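Local coordinates for methyltransferase (PDB 2ESR), which probably transfers methyl groups from S-adenosylmethionine to a substrate not yet established, as a member of a Rossmann-like methyltransferase family, at residues L86-A90 / E91-D95; T114-A117 / T118-L122. All coordinates share one frame; numbering follows the deposited sequence.

Contact 1 (L86-A90 / E91-D95)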
# COMPACT_ATOMS: atom_id res chain seq x y z
N LEU A 86 -4.89 3.55 3.86
CA LEU A 86 -4.75 3.09 5.23
C LEU A 86 -5.61 3.98 6.12
O LEU A 86 -5.51 5.21 6.07
CB LEU A 86 -3.29 3.17 5.69
CG LEU A 86 -2.29 2.27 4.95
CD1 LEU A 86 -0.89 2.56 5.45
CD2 LEU A 86 -2.65 0.82 5.19
N LYS A 87 -6.45 3.35 6.93
CA LYS A 87 -7.32 4.07 7.85
C LYS A 87 -6.62 4.04 9.20
O LYS A 87 -6.82 3.12 10.00
CB LYS A 87 -8.69 3.39 7.94
CG LYS A 87 -9.70 4.15 8.78
CD LYS A 87 -11.13 3.77 8.41
CE LYS A 87 -11.39 2.28 8.58
NZ LYS A 87 -12.78 1.91 8.15
N MSE A 88 -5.77 5.04 9.44
CA MSE A 88 -5.04 5.09 10.69
C MSE A 88 -4.43 6.47 10.92
O MSE A 88 -4.47 7.33 10.03
CB MSE A 88 -3.94 4.01 10.70
CG MSE A 88 -2.88 4.15 9.62
SE MSE A 88 -1.82 2.52 9.34
CE MSE A 88 -0.97 2.42 11.08
N GLU A 89 -3.89 6.69 12.11
CA GLU A 89 -3.26 7.95 12.46
C GLU A 89 -1.96 8.07 11.67
O GLU A 89 -1.25 7.08 11.50
CB GLU A 89 -2.95 8.01 13.96
CG GLU A 89 -4.15 7.79 14.87
CD GLU A 89 -5.21 8.87 14.74
OE1 GLU A 89 -6.17 8.86 15.54
OE2 GLU A 89 -5.08 9.73 13.84
N ALA A 90 -1.65 9.27 11.21
CA ALA A 90 -0.42 9.49 10.44
C ALA A 90 0.81 9.00 11.20
O ALA A 90 1.70 8.39 10.61
CB ALA A 90 -0.27 10.97 10.11
N GLU A 91 0.85 9.28 12.50
CA GLU A 91 1.96 8.87 13.35
C GLU A 91 2.12 7.35 13.36
O GLU A 91 3.24 6.84 13.24
CB GLU A 91 1.72 9.39 14.77
CG GLU A 91 1.93 10.89 14.91
CD GLU A 91 1.21 11.49 16.10
OE1 GLU A 91 1.28 10.90 17.21
OE2 GLU A 91 0.58 12.55 15.94
N ARG A 92 1.01 6.64 13.51
CA ARG A 92 1.03 5.18 13.52
C ARG A 92 1.47 4.69 12.15
O ARG A 92 2.29 3.78 12.03
CB ARG A 92 -0.36 4.64 13.82
CG ARG A 92 -0.88 4.92 15.22
CD ARG A 92 -2.40 5.01 15.22
NE ARG A 92 -3.04 3.92 14.48
CZ ARG A 92 -4.31 3.92 14.10
NH1 ARG A 92 -5.09 4.95 14.39
NH2 ARG A 92 -4.81 2.88 13.45
N ALA A 93 0.91 5.30 11.10
CA ALA A 93 1.23 4.93 9.73
C ALA A 93 2.72 4.99 9.46
O ALA A 93 3.31 4.04 8.95
CB ALA A 93 0.47 5.83 8.75
N ILE A 94 3.35 6.12 9.81
CA ILE A 94 4.78 6.28 9.58
C ILE A 94 5.62 5.15 10.17
O ILE A 94 6.63 4.76 9.60
CB ILE A 94 5.26 7.66 10.12
CG1 ILE A 94 4.62 8.78 9.29
CG2 ILE A 94 6.78 7.75 10.05
CD1 ILE A 94 4.91 10.18 9.81
N ASP A 95 5.18 4.60 11.30
CA ASP A 95 5.91 3.51 11.93
C ASP A 95 5.74 2.17 11.22
O ASP A 95 6.51 1.23 11.45
CB ASP A 95 5.47 3.36 13.39
CG ASP A 95 5.97 4.49 14.27
OD1 ASP A 95 7.21 4.69 14.33
OD2 ASP A 95 5.14 5.18 14.90
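At the start of helix 90-96, just past strand 83-86, the outermost of the Rossmann-like sheet within this chain, the loop residues M88 and E89 fold back against R92 and A93 of the first helical turn. E89 holds the N-cap position, and its backbone oxygen begins the helical bonding: A93 N donates to E89 O at 2.8 Å, with an N-H...O angle of 167°. One residue on, I94 N reaches A90 O at 2.9 Å.

R92 doubles back along the loop, its chain bent at chi3 (47°), which lays the guanidinium beside M88 and E89. One face of that group receives M88 CB and E89 N, both displaced toward its rim, and M88 CB comes within 3.1 Å of R92 NH2. The E89 side chain crosses R92 through its methylenes, with E89 CG 3.0 Å from R92 NH1. Its carboxylate is turned 80° from the guanidinium plane, and E89 OE1 stays 4.2 Å from R92 NH1, beyond salt-bridge range.

The selenomethionine M88 runs alongside A93: M88 CG lies 3.8 Å from A93 CB, and the bend at chi3 brings M88 CE to 3.4 Å from A93 N. M88 and A93 both pack on V60 of strand 56-60, C96 of the second subunit touches M88 and R92, and K87 makes backbone hydrogen bonds to that subunit.

The chemistry divides in two: main-chain bonds set the helix start, whereas E89 CB and CG pack on R92 CD and NH1 with the carboxylate apart from the guanidinium, opposite charges probably adding a modest electrostatic attraction without a salt bridge.

Contact 2 (T114-A117 / T118-L122); sequences TIVA and TIEAL
T114 O is gripped twice by T118: the backbone T118 N donates to it at 2.8 Å and the hydroxyl T118 OG1 at 2.7 Å. The two donors arrive from opposite faces of the carbonyl plane, the amide tilted 27° from it and the hydroxyl 34°. The hydroxyl reaches back one turn because T118 OG1 sits beside its own backbone N, anti to the carbonyl carbon (chi1 -59°). The bond satisfies the hydroxyl of a buried side chain from within the helix.

The two threonine side chains cross at an angle, and the methyl T114 CG2 lies 3.5 Å from T118 OG1. T114's own hydroxyl is turned elsewhere, within hydrogen-bonding reach of the carbonyl oxygens of P109 and Y110 just before helix 111-124, which must share its single proton.

The side-chain contact between I115 and I119 is apolar. I115 and I119 lie side by side and point the same way, their closest carbons being I115 CG2 and I119 CD1 at 3.8 Å. Both face the sheet, I115 on C136 and T138 and I119 on V134, all in strand 132-139. I119 also packs on L106, as T118 does.

At the outer side, E120 CG comes within 3.1 Å of V116 O, which also accepts E120 N. The chain then bends at chi2, and E120 OE1 forms a weak hydrogen bond with A149 N.

The bonds I119 N to I115 O and A121 N to A117 O, each 3.0 Å, continue the regular i+4 pattern. Together these features describe an amphipathic alpha-helix packed on the sheet. Strands 101-106 and 132-139 are parallel neighbours there, which makes helix 111-124 the helix of a beta-alpha-beta crossover joining them in the Rossmann-like fold.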
# COMPACT_ATOMS: atom_id res chain seq x y z
N THR A 114 2.28 20.14 12.95
CA THR A 114 2.26 18.79 12.40
C THR A 114 3.19 18.59 11.22
O THR A 114 3.77 17.52 11.05
CB THR A 114 0.84 18.41 12.00
OG1 THR A 114 -0.03 18.61 13.12
CG2 THR A 114 0.79 16.95 11.58
N ILE A 115 3.33 19.62 10.38
CA ILE A 115 4.23 19.48 9.24
C ILE A 115 5.65 19.24 9.73
O ILE A 115 6.34 18.34 9.26
CB ILE A 115 4.17 20.73 8.34
CG1 ILE A 115 2.85 20.70 7.56
CG2 ILE A 115 5.37 20.78 7.40
CD1 ILE A 115 2.63 21.92 6.70
N VAL A 116 6.09 20.03 10.71
CA VAL A 116 7.45 19.86 11.23
C VAL A 116 7.62 18.48 11.88
O VAL A 116 8.57 17.75 11.59
CB VAL A 116 7.77 20.97 12.26
CG1 VAL A 116 9.13 20.70 12.91
CG2 VAL A 116 7.79 22.32 11.56
N ALA A 117 6.69 18.10 12.75
CA ALA A 117 6.79 16.81 13.42
C ALA A 117 6.76 15.66 12.42
O ALA A 117 7.50 14.69 12.57
CB ALA A 117 5.65 16.66 14.42
N THR A 118 5.91 15.77 11.41
CA THR A 118 5.80 14.69 10.43
C THR A 118 7.04 14.54 9.56
O THR A 118 7.50 13.42 9.33
CB THR A 118 4.55 14.88 9.54
OG1 THR A 118 3.38 14.90 10.38
CG2 THR A 118 4.42 13.75 8.53
N ILE A 119 7.60 15.65 9.10
CA ILE A 119 8.81 15.58 8.27
C ILE A 119 9.97 15.05 9.11
O ILE A 119 10.79 14.26 8.62
CB ILE A 119 9.14 16.96 7.66
CG1 ILE A 119 8.03 17.33 6.67
CG2 ILE A 119 10.49 16.91 6.95
CD1 ILE A 119 8.19 18.69 6.02
N GLU A 120 10.04 15.46 10.37
CA GLU A 120 11.09 14.96 11.24
C GLU A 120 10.94 13.45 11.40
O GLU A 120 11.93 12.71 11.37
CB GLU A 120 11.02 15.63 12.61
CG GLU A 120 11.46 17.07 12.63
CD GLU A 120 12.97 17.23 12.59
OE1 GLU A 120 13.45 18.38 12.55
OE2 GLU A 120 13.68 16.20 12.61
N ALA A 121 9.70 12.99 11.56
CA ALA A 121 9.45 11.56 11.73
C ALA A 121 9.78 10.78 10.47
O ALA A 121 10.39 9.71 10.54
CB ALA A 121 8.00 11.32 12.13
N LEU A 122 9.38 11.31 9.32
CA LEU A 122 9.66 10.64 8.04
C LEU A 122 11.16 10.53 7.81
O LEU A 122 11.65 9.50 7.33
CB LEU A 122 9.03 11.42 6.89
CG LEU A 122 7.50 11.37 6.76
CD1 LEU A 122 7.05 12.41 5.76
CD2 LEU A 122 7.07 9.95 6.32

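Overall arrangement
Both contacts are local, within one stretch of chain, but they sample different parts of a helix. Contact 1 is the start of helix 90-96, entered from an outermost strand of this chain's sheet, with its charged groups near the surface and the second subunit close by. Contact 2 lies inside helix 111-124, which no other chain of the assembly touches at these residues, and its buried side faces central strands of the sheet. Accordingly, a long cationic side chain folded over a loop marks the first, a threonine hydroxyl and paired isoleucines the second. The helices meet directly: I94 CD1 packs 3.8 Å from T118 CG2, with A121 and L122 alongside, although the contact centres are about 13 Å apart.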